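Local coordinates for outer membrane protein YopM (Yersinia pestis, PDB 1JL5) that acts as a secreted leucine-rich repeat effector that probably alters host cell physiology to promote bacterial survival in host tissues, at residues Leu355-Tyr366 and Asp374-Asn385; Glu38-Trp46 and Leu83-Pro91. All coordinates share one frame; numbering follows the deposited sequence.

Contact 1: residues Leu355-Tyr366 and Asp374-Asn385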
loop_
_atom_site.group_PDB
_atom_site.type_symbol
_atom_site.label_atom_id
_atom_site.label_comp_id
_atom_site.label_asym_id
_atom_site.label_seq_id
_atom_site.Cartn_x
_atom_site.Cartn_y
_atom_site.Cartn_z
ATOM N N LEU A 355 -27.154 -1.942 -4.291
ATOM C CA LEU A 355 -26.530 -1.098 -3.295
ATOM C C LEU A 355 -27.498 -0.144 -2.624
ATOM O O LEU A 355 -28.333 0.469 -3.279
ATOM C CB LEU A 355 -25.394 -0.311 -3.938
ATOM C CG LEU A 355 -24.298 -1.202 -4.529
ATOM C CD1 LEU A 355 -23.242 -0.339 -5.197
ATOM C CD2 LEU A 355 -23.679 -2.054 -3.413
ATOM N N PRO A 356 -27.403 -0.018 -1.295
ATOM C CA PRO A 356 -28.299 0.891 -0.580
ATOM C C PRO A 356 -27.984 2.312 -1.037
ATOM O O PRO A 356 -26.839 2.629 -1.354
ATOM C CB PRO A 356 -27.955 0.632 0.882
ATOM C CG PRO A 356 -26.510 0.231 0.826
ATOM C CD PRO A 356 -26.469 -0.682 -0.372
ATOM N N GLN A 357 -29.002 3.161 -1.069
ATOM C CA GLN A 357 -28.857 4.533 -1.536
ATOM C C GLN A 357 -27.978 5.476 -0.731
ATOM O O GLN A 357 -27.689 6.578 -1.183
ATOM C CB GLN A 357 -30.244 5.152 -1.717
ATOM C CG GLN A 357 -31.037 4.485 -2.825
ATOM C CD GLN A 357 -30.221 4.349 -4.096
ATOM O OE1 GLN A 357 -29.626 5.319 -4.570
ATOM N NE2 GLN A 357 -30.186 3.141 -4.654
ATOM N N ASN A 358 -27.561 5.064 0.457
ATOM C CA ASN A 358 -26.700 5.902 1.286
ATOM C C ASN A 358 -25.295 5.300 1.336
ATOM O O ASN A 358 -24.452 5.736 2.121
ATOM C CB ASN A 358 -27.261 6.006 2.708
ATOM C CG ASN A 358 -27.950 7.331 2.974
ATOM O OD1 ASN A 358 -27.307 8.314 3.346
ATOM N ND2 ASN A 358 -29.266 7.367 2.782
ATOM N N LEU A 359 -25.051 4.296 0.499
ATOM C CA LEU A 359 -23.740 3.659 0.479
ATOM C C LEU A 359 -22.697 4.700 0.117
ATOM O O LEU A 359 -22.793 5.358 -0.914
ATOM C CB LEU A 359 -23.700 2.519 -0.536
ATOM C CG LEU A 359 -22.433 1.658 -0.436
ATOM C CD1 LEU A 359 -22.426 0.915 0.906
ATOM C CD2 LEU A 359 -22.378 0.680 -1.599
ATOM N N LYS A 360 -21.705 4.852 0.980
ATOM C CA LYS A 360 -20.650 5.820 0.753
ATOM C C LYS A 360 -19.432 5.144 0.173
ATOM O O LYS A 360 -18.697 5.717 -0.626
ATOM C CB LYS A 360 -20.255 6.485 2.066
ATOM C CG LYS A 360 -21.385 7.226 2.734
ATOM C CD LYS A 360 -21.962 8.292 1.816
ATOM C CE LYS A 360 -23.063 9.079 2.518
ATOM N NZ LYS A 360 -24.129 8.186 3.051
ATOM N N GLN A 361 -19.225 3.906 0.586
ATOM C CA GLN A 361 -18.064 3.177 0.144
ATOM C C GLN A 361 -18.380 1.794 -0.365
ATOM O O GLN A 361 -19.072 1.012 0.281
ATOM C CB GLN A 361 -17.070 3.098 1.291
ATOM C CG GLN A 361 -15.799 2.367 0.969
ATOM C CD GLN A 361 -14.922 2.279 2.181
ATOM O OE1 GLN A 361 -15.331 1.747 3.208
ATOM N NE2 GLN A 361 -13.713 2.812 2.082
ATOM N N LEU A 362 -17.868 1.512 -1.552
ATOM C CA LEU A 362 -18.052 0.222 -2.162
ATOM C C LEU A 362 -16.701 -0.278 -2.628
ATOM O O LEU A 362 -16.158 0.212 -3.612
ATOM C CB LEU A 362 -18.990 0.310 -3.361
ATOM C CG LEU A 362 -19.183 -1.058 -4.008
ATOM C CD1 LEU A 362 -19.874 -1.983 -3.021
ATOM C CD2 LEU A 362 -19.988 -0.926 -5.286
ATOM N N HIS A 363 -16.149 -1.233 -1.898
ATOM C CA HIS A 363 -14.879 -1.836 -2.277
ATOM C C HIS A 363 -15.203 -3.288 -2.513
ATOM O O HIS A 363 -15.301 -4.069 -1.574
ATOM C CB HIS A 363 -13.851 -1.696 -1.160
ATOM C CG HIS A 363 -13.336 -0.302 -0.995
ATOM N ND1 HIS A 363 -12.390 0.038 -0.053
ATOM C CD2 HIS A 363 -13.643 0.842 -1.651
ATOM C CE1 HIS A 363 -12.136 1.331 -0.136
ATOM N NE2 HIS A 363 -12.883 1.841 -1.098
ATOM N N VAL A 364 -15.410 -3.632 -3.776
ATOM C CA VAL A 364 -15.745 -4.995 -4.148
ATOM C C VAL A 364 -14.724 -5.458 -5.169
ATOM O O VAL A 364 -14.981 -6.318 -6.013
ATOM C CB VAL A 364 -17.166 -5.065 -4.717
ATOM C CG1 VAL A 364 -17.493 -6.483 -5.146
ATOM C CG2 VAL A 364 -18.150 -4.621 -3.647
ATOM N N GLU A 365 -13.551 -4.859 -5.058
ATOM C CA GLU A 365 -12.407 -5.156 -5.902
ATOM C C GLU A 365 -12.116 -6.654 -5.855
ATOM O O GLU A 365 -12.282 -7.299 -4.823
ATOM C CB GLU A 365 -11.200 -4.381 -5.365
ATOM C CG GLU A 365 -11.527 -3.668 -4.041
ATOM C CD GLU A 365 -10.321 -3.071 -3.354
ATOM O OE1 GLU A 365 -9.555 -2.333 -4.017
ATOM O OE2 GLU A 365 -10.146 -3.331 -2.146
ATOM N N TYR A 366 -11.699 -7.206 -6.986
ATOM C CA TYR A 366 -11.341 -8.612 -7.052
ATOM C C TYR A 366 -12.449 -9.566 -6.665
ATOM O O TYR A 366 -12.385 -10.273 -5.658
ATOM C CB TYR A 366 -10.105 -8.849 -6.193
ATOM C CG TYR A 366 -8.986 -7.921 -6.594
ATOM C CD1 TYR A 366 -8.338 -8.076 -7.818
ATOM C CD2 TYR A 366 -8.608 -6.861 -5.778
ATOM C CE1 TYR A 366 -7.340 -7.200 -8.218
ATOM C CE2 TYR A 366 -7.608 -5.975 -6.170
ATOM C CZ TYR A 366 -6.979 -6.153 -7.393
ATOM O OH TYR A 366 -5.979 -5.292 -7.785
ATOM N N ASP A 374 -25.227 -1.147 -9.933
ATOM C CA ASP A 374 -25.520 0.257 -10.147
ATOM C C ASP A 374 -24.942 0.952 -8.926
ATOM O O ASP A 374 -25.155 0.520 -7.796
ATOM C CB ASP A 374 -27.028 0.497 -10.232
ATOM C CG ASP A 374 -27.643 -0.121 -11.466
ATOM O OD1 ASP A 374 -27.113 0.122 -12.572
ATOM O OD2 ASP A 374 -28.656 -0.844 -11.335
ATOM N N ILE A 375 -24.191 2.016 -9.152
ATOM C CA ILE A 375 -23.583 2.736 -8.053
ATOM C C ILE A 375 -24.449 3.888 -7.584
ATOM O O ILE A 375 -24.685 4.841 -8.322
ATOM C CB ILE A 375 -22.202 3.285 -8.455
ATOM C CG1 ILE A 375 -21.317 2.134 -8.941
ATOM C CG2 ILE A 375 -21.559 3.998 -7.284
ATOM C CD1 ILE A 375 -21.260 0.950 -7.981
ATOM N N PRO A 376 -24.956 3.804 -6.347
ATOM C CA PRO A 376 -25.793 4.887 -5.831
ATOM C C PRO A 376 -24.987 6.175 -5.891
ATOM O O PRO A 376 -23.763 6.154 -5.747
ATOM C CB PRO A 376 -26.077 4.445 -4.398
ATOM C CG PRO A 376 -26.129 2.953 -4.526
ATOM C CD PRO A 376 -24.928 2.669 -5.409
ATOM N N GLU A 377 -25.670 7.293 -6.110
ATOM C CA GLU A 377 -25.003 8.583 -6.190
ATOM C C GLU A 377 -24.274 8.867 -4.884
ATOM O O GLU A 377 -23.317 9.641 -4.844
ATOM C CB GLU A 377 -26.025 9.688 -6.469
ATOM C CG GLU A 377 -25.683 10.567 -7.665
ATOM C CD GLU A 377 -25.832 9.843 -8.993
ATOM O OE1 GLU A 377 -25.224 8.763 -9.162
ATOM O OE2 GLU A 377 -26.558 10.359 -9.873
ATOM N N SER A 378 -24.727 8.230 -3.811
ATOM C CA SER A 378 -24.116 8.423 -2.501
ATOM C C SER A 378 -22.688 7.884 -2.436
ATOM O O SER A 378 -21.865 8.384 -1.676
ATOM C CB SER A 378 -24.957 7.737 -1.430
ATOM O OG SER A 378 -25.088 6.357 -1.717
ATOM N N VAL A 379 -22.393 6.864 -3.227
ATOM C CA VAL A 379 -21.060 6.277 -3.211
ATOM C C VAL A 379 -19.989 7.316 -3.496
ATOM O O VAL A 379 -19.932 7.878 -4.587
ATOM C CB VAL A 379 -20.946 5.139 -4.236
ATOM C CG1 VAL A 379 -19.535 4.561 -4.224
ATOM C CG2 VAL A 379 -21.967 4.062 -3.913
ATOM N N GLU A 380 -19.146 7.569 -2.500
ATOM C CA GLU A 380 -18.060 8.535 -2.624
ATOM C C GLU A 380 -16.753 7.788 -2.861
ATOM O O GLU A 380 -15.868 8.256 -3.566
ATOM C CB GLU A 380 -17.909 9.343 -1.331
ATOM C CG GLU A 380 -19.199 9.874 -0.753
ATOM C CD GLU A 380 -18.996 10.574 0.583
ATOM O OE1 GLU A 380 -18.259 10.036 1.437
ATOM O OE2 GLU A 380 -19.582 11.655 0.786
ATOM N N ASP A 381 -16.653 6.617 -2.248
ATOM C CA ASP A 381 -15.462 5.789 -2.322
ATOM C C ASP A 381 -15.788 4.474 -3.005
ATOM O O ASP A 381 -16.421 3.599 -2.418
ATOM C CB ASP A 381 -14.959 5.529 -0.909
ATOM C CG ASP A 381 -13.690 4.731 -0.884
ATOM O OD1 ASP A 381 -13.342 4.116 -1.915
ATOM O OD2 ASP A 381 -13.046 4.711 0.181
ATOM N N LEU A 382 -15.339 4.335 -4.243
ATOM C CA LEU A 382 -15.615 3.141 -5.012
ATOM C C LEU A 382 -14.363 2.453 -5.533
ATOM O O LEU A 382 -13.436 3.098 -6.023
ATOM C CB LEU A 382 -16.521 3.497 -6.189
ATOM C CG LEU A 382 -16.890 2.393 -7.175
ATOM C CD1 LEU A 382 -17.681 1.310 -6.467
ATOM C CD2 LEU A 382 -17.703 2.990 -8.309
ATOM N N ARG A 383 -14.344 1.134 -5.410
ATOM C CA ARG A 383 -13.239 0.335 -5.907
ATOM C C ARG A 383 -13.833 -0.971 -6.368
ATOM O O ARG A 383 -14.449 -1.698 -5.595
ATOM C CB ARG A 383 -12.177 0.095 -4.828
ATOM C CG ARG A 383 -11.613 1.382 -4.247
ATOM C CD ARG A 383 -10.245 1.209 -3.612
ATOM N NE ARG A 383 -10.157 0.030 -2.765
ATOM C CZ ARG A 383 -9.353 -0.070 -1.712
ATOM N NH1 ARG A 383 -8.572 0.947 -1.376
ATOM N NH2 ARG A 383 -9.321 -1.189 -0.999
ATOM N N MET A 384 -13.684 -1.238 -7.656
ATOM C CA MET A 384 -14.187 -2.462 -8.236
ATOM C C MET A 384 -13.146 -2.969 -9.207
ATOM O O MET A 384 -12.515 -2.191 -9.912
ATOM C CB MET A 384 -15.506 -2.210 -8.963
ATOM C CG MET A 384 -16.596 -1.655 -8.067
ATOM S SD MET A 384 -18.215 -1.691 -8.846
ATOM C CE MET A 384 -18.220 -0.127 -9.706
ATOM N N ASN A 385 -12.959 -4.279 -9.226
ATOM C CA ASN A 385 -11.996 -4.891 -10.113
ATOM C C ASN A 385 -12.467 -6.303 -10.404
ATOM O O ASN A 385 -12.572 -7.131 -9.501
ATOM C CB ASN A 385 -10.613 -4.909 -9.462
ATOM C CG ASN A 385 -9.515 -5.276 -10.442
ATOM O OD1 ASN A 385 -8.426 -4.695 -10.421
ATOM N ND2 ASN A 385 -9.789 -6.249 -11.301
HETATM O O HOH W 1 -26.755 -1.249 -6.872
HETATM O O HOH W 2 -27.530 7.360 -3.565
HETATM O O HOH W 3 -28.510 6.993 -6.519
HETATM O O HOH W 4 -14.958 -5.996 -8.585
#

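Contact 2: residues Glu38-Trp46 and Leu83-Pro91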
loop_
_atom_site.group_PDB
_atom_site.type_symbol
_atom_site.label_atom_id
_atom_site.label_comp_id
_atom_site.label_asym_id
_atom_site.label_seq_id
_atom_site.Cartn_x
_atom_site.Cartn_y
_atom_site.Cartn_z
ATOM N N GLU A 38 15.960 31.052 43.140
ATOM C CA GLU A 38 16.643 29.777 43.209
ATOM C C GLU A 38 16.120 28.871 42.101
ATOM O O GLU A 38 16.891 28.176 41.449
ATOM C CB GLU A 38 16.432 29.135 44.577
ATOM C CG GLU A 38 17.155 29.875 45.685
ATOM C CD GLU A 38 17.005 29.198 47.022
ATOM O OE1 GLU A 38 15.867 29.099 47.509
ATOM O OE2 GLU A 38 18.030 28.763 47.585
ATOM N N TYR A 39 14.812 28.880 41.877
ATOM C CA TYR A 39 14.257 28.056 40.810
ATOM C C TYR A 39 14.747 28.568 39.471
ATOM O O TYR A 39 15.244 27.799 38.651
ATOM C CB TYR A 39 12.730 28.076 40.840
ATOM C CG TYR A 39 12.166 27.147 41.873
ATOM C CD1 TYR A 39 12.353 25.771 41.767
ATOM C CD2 TYR A 39 11.479 27.637 42.978
ATOM C CE1 TYR A 39 11.871 24.909 42.737
ATOM C CE2 TYR A 39 10.993 26.782 43.953
ATOM C CZ TYR A 39 11.193 25.420 43.826
ATOM O OH TYR A 39 10.709 24.568 44.787
ATOM N N TYR A 40 14.615 29.873 39.262
ATOM C CA TYR A 40 15.052 30.484 38.018
ATOM C C TYR A 40 16.482 30.120 37.714
ATOM O O TYR A 40 16.814 29.716 36.605
ATOM C CB TYR A 40 14.988 32.004 38.095
ATOM C CG TYR A 40 13.622 32.590 38.284
ATOM C CD1 TYR A 40 12.469 31.863 37.984
ATOM C CD2 TYR A 40 13.480 33.907 38.707
ATOM C CE1 TYR A 40 11.211 32.443 38.101
ATOM C CE2 TYR A 40 12.240 34.492 38.824
ATOM C CZ TYR A 40 11.110 33.762 38.521
ATOM O OH TYR A 40 9.889 34.374 38.629
ATOM N N ASN A 41 17.335 30.284 38.714
ATOM C CA ASN A 41 18.744 30.005 38.547
ATOM C C ASN A 41 18.990 28.529 38.377
ATOM O O ASN A 41 19.840 28.126 37.594
ATOM C CB ASN A 41 19.520 30.563 39.734
ATOM C CG ASN A 41 19.492 32.071 39.769
ATOM O OD1 ASN A 41 18.774 32.694 38.992
ATOM N ND2 ASN A 41 20.267 32.667 40.663
ATOM N N ALA A 42 18.248 27.716 39.113
ATOM C CA ALA A 42 18.408 26.277 38.987
ATOM C C ALA A 42 18.021 25.946 37.550
ATOM O O ALA A 42 18.694 25.176 36.867
ATOM C CB ALA A 42 17.491 25.555 39.964
ATOM N N TRP A 43 16.948 26.572 37.087
ATOM C CA TRP A 43 16.461 26.335 35.740
ATOM C C TRP A 43 17.384 26.876 34.666
ATOM O O TRP A 43 17.585 26.234 33.636
ATOM C CB TRP A 43 15.061 26.919 35.590
ATOM C CG TRP A 43 14.099 26.249 36.507
ATOM C CD1 TRP A 43 14.219 24.997 37.034
ATOM C CD2 TRP A 43 12.856 26.769 36.981
ATOM N NE1 TRP A 43 13.127 24.703 37.805
ATOM C CE2 TRP A 43 12.272 25.771 37.791
ATOM C CE3 TRP A 43 12.175 27.975 36.800
ATOM C CZ2 TRP A 43 11.038 25.946 38.420
ATOM C CZ3 TRP A 43 10.948 28.148 37.425
ATOM C CH2 TRP A 43 10.393 27.138 38.225
ATOM N N SER A 44 17.950 28.053 34.902
ATOM C CA SER A 44 18.861 28.630 33.932
ATOM C C SER A 44 20.120 27.790 33.881
ATOM O O SER A 44 20.725 27.640 32.827
ATOM C CB SER A 44 19.190 30.071 34.305
ATOM O OG SER A 44 18.029 30.870 34.144
ATOM N N GLU A 45 20.509 27.235 35.022
ATOM C CA GLU A 45 21.699 26.398 35.078
ATOM C C GLU A 45 21.392 25.149 34.263
ATOM O O GLU A 45 22.196 24.698 33.446
ATOM C CB GLU A 45 22.011 26.020 36.524
ATOM C CG GLU A 45 23.293 25.221 36.706
ATOM C CD GLU A 45 24.492 25.872 36.033
ATOM O OE1 GLU A 45 24.580 27.121 36.032
ATOM O OE2 GLU A 45 25.356 25.130 35.513
ATOM N N TRP A 46 20.213 24.595 34.500
ATOM C CA TRP A 46 19.776 23.413 33.787
ATOM C C TRP A 46 19.742 23.763 32.304
ATOM O O TRP A 46 20.211 23.005 31.463
ATOM C CB TRP A 46 18.387 23.013 34.264
ATOM C CG TRP A 46 17.730 22.020 33.388
ATOM C CD1 TRP A 46 17.991 20.683 33.316
ATOM C CD2 TRP A 46 16.696 22.282 32.444
ATOM N NE1 TRP A 46 17.180 20.095 32.384
ATOM C CE2 TRP A 46 16.374 21.056 31.829
ATOM C CE3 TRP A 46 16.008 23.440 32.053
ATOM C CZ2 TRP A 46 15.389 20.949 30.848
ATOM C CZ3 TRP A 46 15.026 23.333 31.077
ATOM C CH2 TRP A 46 14.729 22.095 30.484
ATOM N N LEU A 83 13.821 17.647 25.931
ATOM C CA LEU A 83 14.525 17.674 27.204
ATOM C C LEU A 83 15.066 16.311 27.599
ATOM O O LEU A 83 14.312 15.349 27.716
ATOM C CB LEU A 83 13.589 18.186 28.291
ATOM C CG LEU A 83 12.863 19.466 27.886
ATOM C CD1 LEU A 83 12.013 19.952 29.043
ATOM C CD2 LEU A 83 13.879 20.525 27.468
ATOM N N SER A 84 16.377 16.228 27.797
ATOM C CA SER A 84 16.994 14.975 28.198
ATOM C C SER A 84 16.890 14.870 29.711
ATOM O O SER A 84 17.253 13.860 30.308
ATOM C CB SER A 84 18.458 14.925 27.764
ATOM O OG SER A 84 19.177 16.029 28.272
ATOM N N SER A 85 16.393 15.930 30.329
ATOM C CA SER A 85 16.211 15.941 31.771
ATOM C C SER A 85 15.355 17.135 32.114
ATOM O O SER A 85 15.181 18.048 31.304
ATOM C CB SER A 85 17.547 16.068 32.508
ATOM O OG SER A 85 18.032 17.401 32.438
ATOM N N LEU A 86 14.802 17.109 33.313
ATOM C CA LEU A 86 13.997 18.208 33.785
ATOM C C LEU A 86 14.698 18.701 35.024
ATOM O O LEU A 86 15.265 17.917 35.778
ATOM C CB LEU A 86 12.587 17.755 34.158
ATOM C CG LEU A 86 11.709 17.226 33.028
ATOM C CD1 LEU A 86 10.309 16.972 33.565
ATOM C CD2 LEU A 86 11.671 18.239 31.893
ATOM N N PRO A 87 14.698 20.014 35.236
ATOM C CA PRO A 87 15.352 20.536 36.427
ATOM C C PRO A 87 14.323 20.368 37.531
ATOM O O PRO A 87 13.254 19.794 37.303
ATOM C CB PRO A 87 15.581 21.987 36.067
ATOM C CG PRO A 87 14.336 22.306 35.295
ATOM C CD PRO A 87 14.164 21.102 34.400
ATOM N N GLU A 88 14.633 20.857 38.721
ATOM C CA GLU A 88 13.695 20.754 39.817
ATOM C C GLU A 88 12.395 21.375 39.333
ATOM O O GLU A 88 12.402 22.411 38.677
ATOM C CB GLU A 88 14.212 21.516 41.027
ATOM C CG GLU A 88 13.466 21.197 42.304
ATOM C CD GLU A 88 13.978 22.014 43.467
ATOM O OE1 GLU A 88 15.208 22.193 43.549
ATOM O OE2 GLU A 88 13.158 22.469 44.290
ATOM N N LEU A 89 11.278 20.744 39.665
ATOM C CA LEU A 89 9.977 21.229 39.230
ATOM C C LEU A 89 9.402 22.293 40.140
ATOM O O LEU A 89 9.776 22.389 41.307
ATOM C CB LEU A 89 8.998 20.059 39.169
ATOM C CG LEU A 89 9.419 18.892 38.276
ATOM C CD1 LEU A 89 8.490 17.718 38.502
ATOM C CD2 LEU A 89 9.405 19.338 36.820
ATOM N N PRO A 90 8.499 23.130 39.609
ATOM C CA PRO A 90 7.922 24.147 40.485
ATOM C C PRO A 90 7.425 23.362 41.698
ATOM O O PRO A 90 6.886 22.266 41.554
ATOM C CB PRO A 90 6.803 24.724 39.632
ATOM C CG PRO A 90 7.435 24.713 38.264
ATOM C CD PRO A 90 8.076 23.332 38.212
ATOM N N PRO A 91 7.615 23.910 42.906
ATOM C CA PRO A 91 7.225 23.299 44.181
ATOM C C PRO A 91 5.835 22.690 44.350
ATOM O O PRO A 91 5.695 21.605 44.919
ATOM C CB PRO A 91 7.490 24.416 45.189
ATOM C CG PRO A 91 7.242 25.655 44.385
ATOM C CD PRO A 91 7.955 25.331 43.097
#

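Contact 1: residues Leu355-Tyr366 and Asp374-Asn385
The guanidinium of R383 lies flat over one face of the H363 imidazole, centres 3.7 Å apart and planes 11° from parallel, while CG of Q361 sits toward the rim of the opposite face. At the ring's edge, H363 NE2 comes to 2.5 Å from D381 OD1, a His-carboxylate hydrogen bond whose very short length is doubtful. With D381 CG trans to the backbone N (chi1 -177°), the carboxylate lies alongside Q361, whose NE2 meets OD2 from above its plane at 2.8 Å; Q361 and H363, on one face of strand 361-363, together hold its rotation. E365 OE2 comes to the R383 guanidinium edge, tilted from its plane, and NH2 meets it from above the carboxylate in a 2.6 Å salt bridge. Beneath, strands 361-363 and 381-385 run parallel, twenty residues apart on successive turns of the leucine-rich repeat solenoid, joined by a backbone ladder. L362 CD2 and L382 CD1 meet at 3.4 Å on the other face, where I375 CD1 packs too. Where the type I turns P356-L359 and P376-V379 meet, S378 OG lies 2.7 Å from Q357 O and 2.6 Å from L359 O. N385 CB stands over the Y366 ring, which stacks with F346. Strand 381-385 also pairs antiparallel with a second subunit.

Contact 2: residues Glu38-Trp46 and Leu83-Pro91
W46 has its CG trans to the backbone N (chi1 167°), which lays the indole against P87, whose CD stands over one face, 3.5 Å from the centroid of the five-membered ring, a CH-pi contact. W43 turns its CG trans to the carbonyl carbon instead (chi1 -63°), and its NE1 proton goes to E88 O, 2.6 Å away, nearly straight at 161° and close to the ring plane. With Y39, the two tryptophans form a row set by their spacing on helix 36-48. W46 spans from L83 to P87: NE1 donates in the ring plane to S85 OG at 2.8 Å, with a weak second bond to S85 O, and L83 CD2 meets the far rim, 3.5 Å from W46 CH2. P87 serves both tryptophans, its CG reaching W43 CD1 at 3.2 Å, while P90 CG packs against the benzo end of W43. Y39 CZ approaches P91 CD at 3.3 Å. The E88 side chain crosses the Y39 ring at about a right angle, OE2 near CE1, while OE1 has its salt bridge with K34. L65 and L69 of helix 58-71 pack here too, consistent with the N-terminal helices capping the first repeat. Both indole N-H groups are satisfied within a largely buried, proline-rich interface, where the loop supplies apolar rings and, through S85 and E88, the acceptors that fix how the tryptophans are turned.

In the fold
Contact 2 comes first along the chain and contact 1 near the end of the modelled part, on opposite sides of the chain's centre, with contact centres 58 Å apart and nearest atoms about 39 Å apart. They share no strand. In contact 2, helix 36-48 packs on the loop between strands 75-77 and 95-97, where the repeats begin; contact 1 joins strands 361-363 and 381-385, the last two of the parallel series. The repeats in between, stacked strand beside strand, form the curved solenoid that links them. The two ends differ: the first is covered by the chain's own helices, whereas the last strand pairs with another subunit, contributing to the tetramer that forms a hollow cylinder.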